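SusD superfamily protein (Parabacteroides distasonis, PDB 3OTN) is a putative outer membrane protein of the SusD family that probably binds carbohydrate as part of nutrient uptake. Local coordinates at residues A[265-270]-A[280-285]. Numbering follows the deposited sequence.
Sequences VRIFLP and LEYGSL
Arg266 and Tyr282 meet inside the long connection between strand 249-253 and strand 286-287, where a helix-like turn, 265-268, packs against the returning chain 280-285. The guanidinium of Arg266 grips one atom, Leu280 O, side-on with two nitrogens. NE lies 3.2 Å from this oxygen and approaches nearly along the C=O axis. NH2 lies 3.0 Å from Leu280 O, in the carbonyl plane and on a lone pair. A bend at chi3 (78°) turns NE out of the line of the chain, toward Leu280 O. Tyr282 OH sits over the centre of one guanidinium face, 3.2 Å above it, and ring and guanidinium planes are 17° apart. Asp279 and Glu263 form salt bridges with NH2 and NH1, which would probably offset the positive charge. An alanine in place of Arg266 would probably leave Leu280 O without these two donors, Asp279 and Glu263 without their salt-bridge mate, and the Tyr282 hydroxyl without its flat neighbour. The backbones are joined as well. Tyr282 N donates to Arg266 O at 3.2 Å, and Leu285 N donates to Ile267 O at 3.2 Å. Farther along, Ile267 CG2 touches Leu285 CB at 3.7 Å, and Phe268 CE1 touches Leu285 CD2 at 3.6 Å. A water donates to both Phe268 O and Leu285 O. Trp40 meets the Tyr282 ring edge-to-face, and Ser284 OG bonds to Gly41 and Asn59, linking this loop to an earlier part of the chain. Arg266 and Ile267 thus tie the turn to 280-285 by polar bonds, while apolar contacts at Leu285 adjoin a backbone bond and a water.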
ATOM      1  N   VAL A 265       4.274   1.286  13.968  1.00 19.49           N
ATOM      2  CA  VAL A 265       5.499   0.599  14.405  1.00 19.67           C
ATOM      3  C   VAL A 265       5.180  -0.457  15.490  1.00 19.53           C
ATOM      4  O   VAL A 265       5.705  -1.562  15.462  1.00 23.50           O
ATOM      5  CB  VAL A 265       6.580   1.640  14.845  1.00 21.97           C
ATOM      6  CG1 VAL A 265       7.756   0.964  15.581  1.00 20.02           C
ATOM      7  CG2 VAL A 265       7.063   2.448  13.631  1.00 13.11           C
ATOM      8  N   ARG A 266       4.240  -0.130  16.377  1.00 19.19           N
ATOM      9  CA  ARG A 266       3.843  -0.999  17.512  1.00 22.45           C
ATOM     10  C   ARG A 266       3.029  -2.241  17.109  1.00 20.52           C
ATOM     11  O   ARG A 266       2.956  -3.214  17.873  1.00 20.04           O
ATOM     12  CB  ARG A 266       2.949  -0.195  18.478  1.00 24.08           C
ATOM     13  CG  ARG A 266       3.569   0.999  19.107  1.00 26.50           C
ATOM     14  CD  ARG A 266       2.498   1.946  19.689  1.00 29.45           C
ATOM     15  NE  ARG A 266       2.016   1.443  20.954  1.00 30.90           N
ATOM     16  CZ  ARG A 266       1.240   2.107  21.813  1.00 33.77           C
ATOM     17  NH1 ARG A 266       0.818   3.338  21.562  1.00 28.44           N
ATOM     18  NH2 ARG A 266       0.872   1.504  22.946  1.00 31.61           N
ATOM     19  N   ILE A 267       2.392  -2.166  15.948  1.00 19.16           N
ATOM     20  CA  ILE A 267       1.571  -3.252  15.359  1.00 22.73           C
ATOM     21  C   ILE A 267       2.352  -4.552  15.171  1.00 25.98           C
ATOM     22  O   ILE A 267       1.810  -5.642  15.391  1.00 24.11           O
ATOM     23  CB  ILE A 267       0.973  -2.771  13.976  1.00 24.95           C
ATOM     24  CG1 ILE A 267      -0.107  -1.692  14.193  1.00 32.49           C
ATOM     25  CG2 ILE A 267       0.393  -3.880  13.108  1.00 28.01           C
ATOM     26  CD1 ILE A 267      -1.296  -2.184  14.831  1.00 34.58           C
ATOM     27  N   PHE A 268       3.617  -4.416  14.774  1.00 24.62           N
ATOM     28  CA  PHE A 268       4.481  -5.551  14.442  1.00 23.22           C
ATOM     29  C   PHE A 268       5.223  -6.154  15.623  1.00 23.66           C
ATOM     30  O   PHE A 268       5.774  -7.254  15.513  1.00 22.41           O
ATOM     31  CB  PHE A 268       5.509  -5.123  13.396  1.00 21.51           C
ATOM     32  CG  PHE A 268       4.897  -4.483  12.182  1.00 19.85           C
ATOM     33  CD1 PHE A 268       4.407  -5.248  11.147  1.00 17.46           C
ATOM     34  CD2 PHE A 268       4.789  -3.105  12.094  1.00 21.06           C
ATOM     35  CE1 PHE A 268       3.824  -4.656  10.024  1.00 24.71           C
ATOM     36  CE2 PHE A 268       4.209  -2.511  10.986  1.00 22.89           C
ATOM     37  CZ  PHE A 268       3.729  -3.285   9.947  1.00 20.82           C
ATOM     38  N   LEU A 269       5.210  -5.471  16.761  1.00 23.87           N
ATOM     39  CA  LEU A 269       6.042  -5.849  17.892  1.00 22.21           C
ATOM     40  C   LEU A 269       5.293  -6.923  18.658  1.00 23.57           C
ATOM     41  O   LEU A 269       4.080  -6.845  18.715  1.00 19.97           O
ATOM     42  CB  LEU A 269       6.301  -4.643  18.802  1.00 24.39           C
ATOM     43  CG  LEU A 269       6.998  -3.407  18.212  1.00 25.19           C
ATOM     44  CD1 LEU A 269       7.146  -2.251  19.251  1.00 21.62           C
ATOM     45  CD2 LEU A 269       8.313  -3.812  17.622  1.00 26.73           C
ATOM     46  N   PRO A 270       5.992  -7.935  19.216  1.00 23.44           N
ATOM     47  CA  PRO A 270       5.328  -9.050  19.934  1.00 27.05           C
ATOM     48  C   PRO A 270       4.473  -8.588  21.084  1.00 26.62           C
ATOM     49  O   PRO A 270       4.940  -7.809  21.911  1.00 26.42           O
ATOM     50  CB  PRO A 270       6.511  -9.930  20.443  1.00 27.91           C
ATOM     51  CG  PRO A 270       7.732  -9.134  20.226  1.00 29.16           C
ATOM     52  CD  PRO A 270       7.442  -8.161  19.117  1.00 26.17           C
ATOM     53  N   LEU A 280       2.570  -0.282  25.562  1.00 31.38           N
ATOM     54  CA  LEU A 280       2.165  -1.641  25.169  1.00 29.88           C
ATOM     55  C   LEU A 280       2.489  -1.932  23.709  1.00 26.62           C
ATOM     56  O   LEU A 280       2.314  -1.071  22.839  1.00 24.05           O
ATOM     57  CB  LEU A 280       0.659  -1.844  25.381  1.00 33.40           C
ATOM     58  CG  LEU A 280       0.203  -2.173  26.837  1.00 46.82           C
ATOM     59  CD1 LEU A 280      -1.302  -2.457  26.902  1.00 50.33           C
ATOM     60  CD2 LEU A 280       0.986  -3.361  27.483  1.00 47.76           C
ATOM     61  N   GLU A 281       2.964  -3.149  23.454  1.00 23.58           N
ATOM     62  CA  GLU A 281       3.153  -3.641  22.112  1.00 23.14           C
ATOM     63  C   GLU A 281       1.886  -4.400  21.728  1.00 23.87           C
ATOM     64  O   GLU A 281       1.336  -5.116  22.552  1.00 23.33           O
ATOM     65  CB  GLU A 281       4.345  -4.586  22.068  1.00 21.18           C
ATOM     66  CG  GLU A 281       5.640  -3.950  22.518  1.00 25.81           C
ATOM     67  CD  GLU A 281       5.958  -4.103  24.008  1.00 28.30           C
ATOM     68  OE1 GLU A 281       5.369  -4.970  24.708  1.00 34.28           O
ATOM     69  OE2 GLU A 281       6.860  -3.380  24.470  1.00 30.74           O
ATOM     70  N   TYR A 282       1.443  -4.235  20.484  1.00 24.44           N
ATOM     71  CA  TYR A 282       0.153  -4.716  20.051  1.00 24.83           C
ATOM     72  C   TYR A 282       0.172  -6.134  19.538  1.00 26.67           C
ATOM     73  O   TYR A 282      -0.747  -6.887  19.829  1.00 25.38           O
ATOM     74  CB  TYR A 282      -0.393  -3.838  18.932  1.00 24.50           C
ATOM     75  CG  TYR A 282      -0.674  -2.402  19.315  1.00 25.48           C
ATOM     76  CD1 TYR A 282      -1.353  -2.088  20.487  1.00 33.76           C
ATOM     77  CD2 TYR A 282      -0.338  -1.359  18.462  1.00 29.38           C
ATOM     78  CE1 TYR A 282      -1.638  -0.773  20.827  1.00 34.25           C
ATOM     79  CE2 TYR A 282      -0.638  -0.025  18.792  1.00 33.26           C
ATOM     80  CZ  TYR A 282      -1.283   0.249  19.974  1.00 32.47           C
ATOM     81  OH  TYR A 282      -1.585   1.543  20.319  1.00 34.79           O
ATOM     82  N   GLY A 283       1.166  -6.472  18.708  1.00 22.57           N
ATOM     83  CA  GLY A 283       1.208  -7.801  18.125  1.00 24.08           C
ATOM     84  C   GLY A 283       0.046  -8.098  17.184  1.00 22.70           C
ATOM     85  O   GLY A 283      -0.371  -9.247  17.113  1.00 23.52           O
ATOM     86  N   SER A 284      -0.434  -7.085  16.464  1.00 22.25           N
ATOM     87  CA  SER A 284      -1.621  -7.194  15.567  1.00 23.41           C
ATOM     88  C   SER A 284      -1.334  -7.749  14.166  1.00 21.79           C
ATOM     89  O   SER A 284      -2.276  -8.090  13.418  1.00 19.63           O
ATOM     90  CB  SER A 284      -2.254  -5.817  15.309  1.00 22.69           C
ATOM     91  OG  SER A 284      -2.582  -5.139  16.460  1.00 28.28           O
ATOM     92  N   LEU A 285      -0.063  -7.734  13.758  1.00 20.69           N
ATOM     93  CA  LEU A 285       0.341  -8.261  12.456  1.00 21.71           C
ATOM     94  C   LEU A 285       1.614  -9.090  12.620  1.00 23.72           C
ATOM     95  O   LEU A 285       2.702  -8.573  12.917  1.00 23.76           O
ATOM     96  CB  LEU A 285       0.517  -7.155  11.420  1.00 22.80           C
ATOM     97  CG  LEU A 285       0.483  -7.595   9.945  1.00 27.41           C
ATOM     98  CD1 LEU A 285      -0.873  -8.206   9.542  1.00 26.63           C
ATOM     99  CD2 LEU A 285       0.789  -6.380   9.059  1.00 32.47           C
TER
HETATM  100  O   HOH W   1       5.261  -9.026  13.536  1.00 18.45           O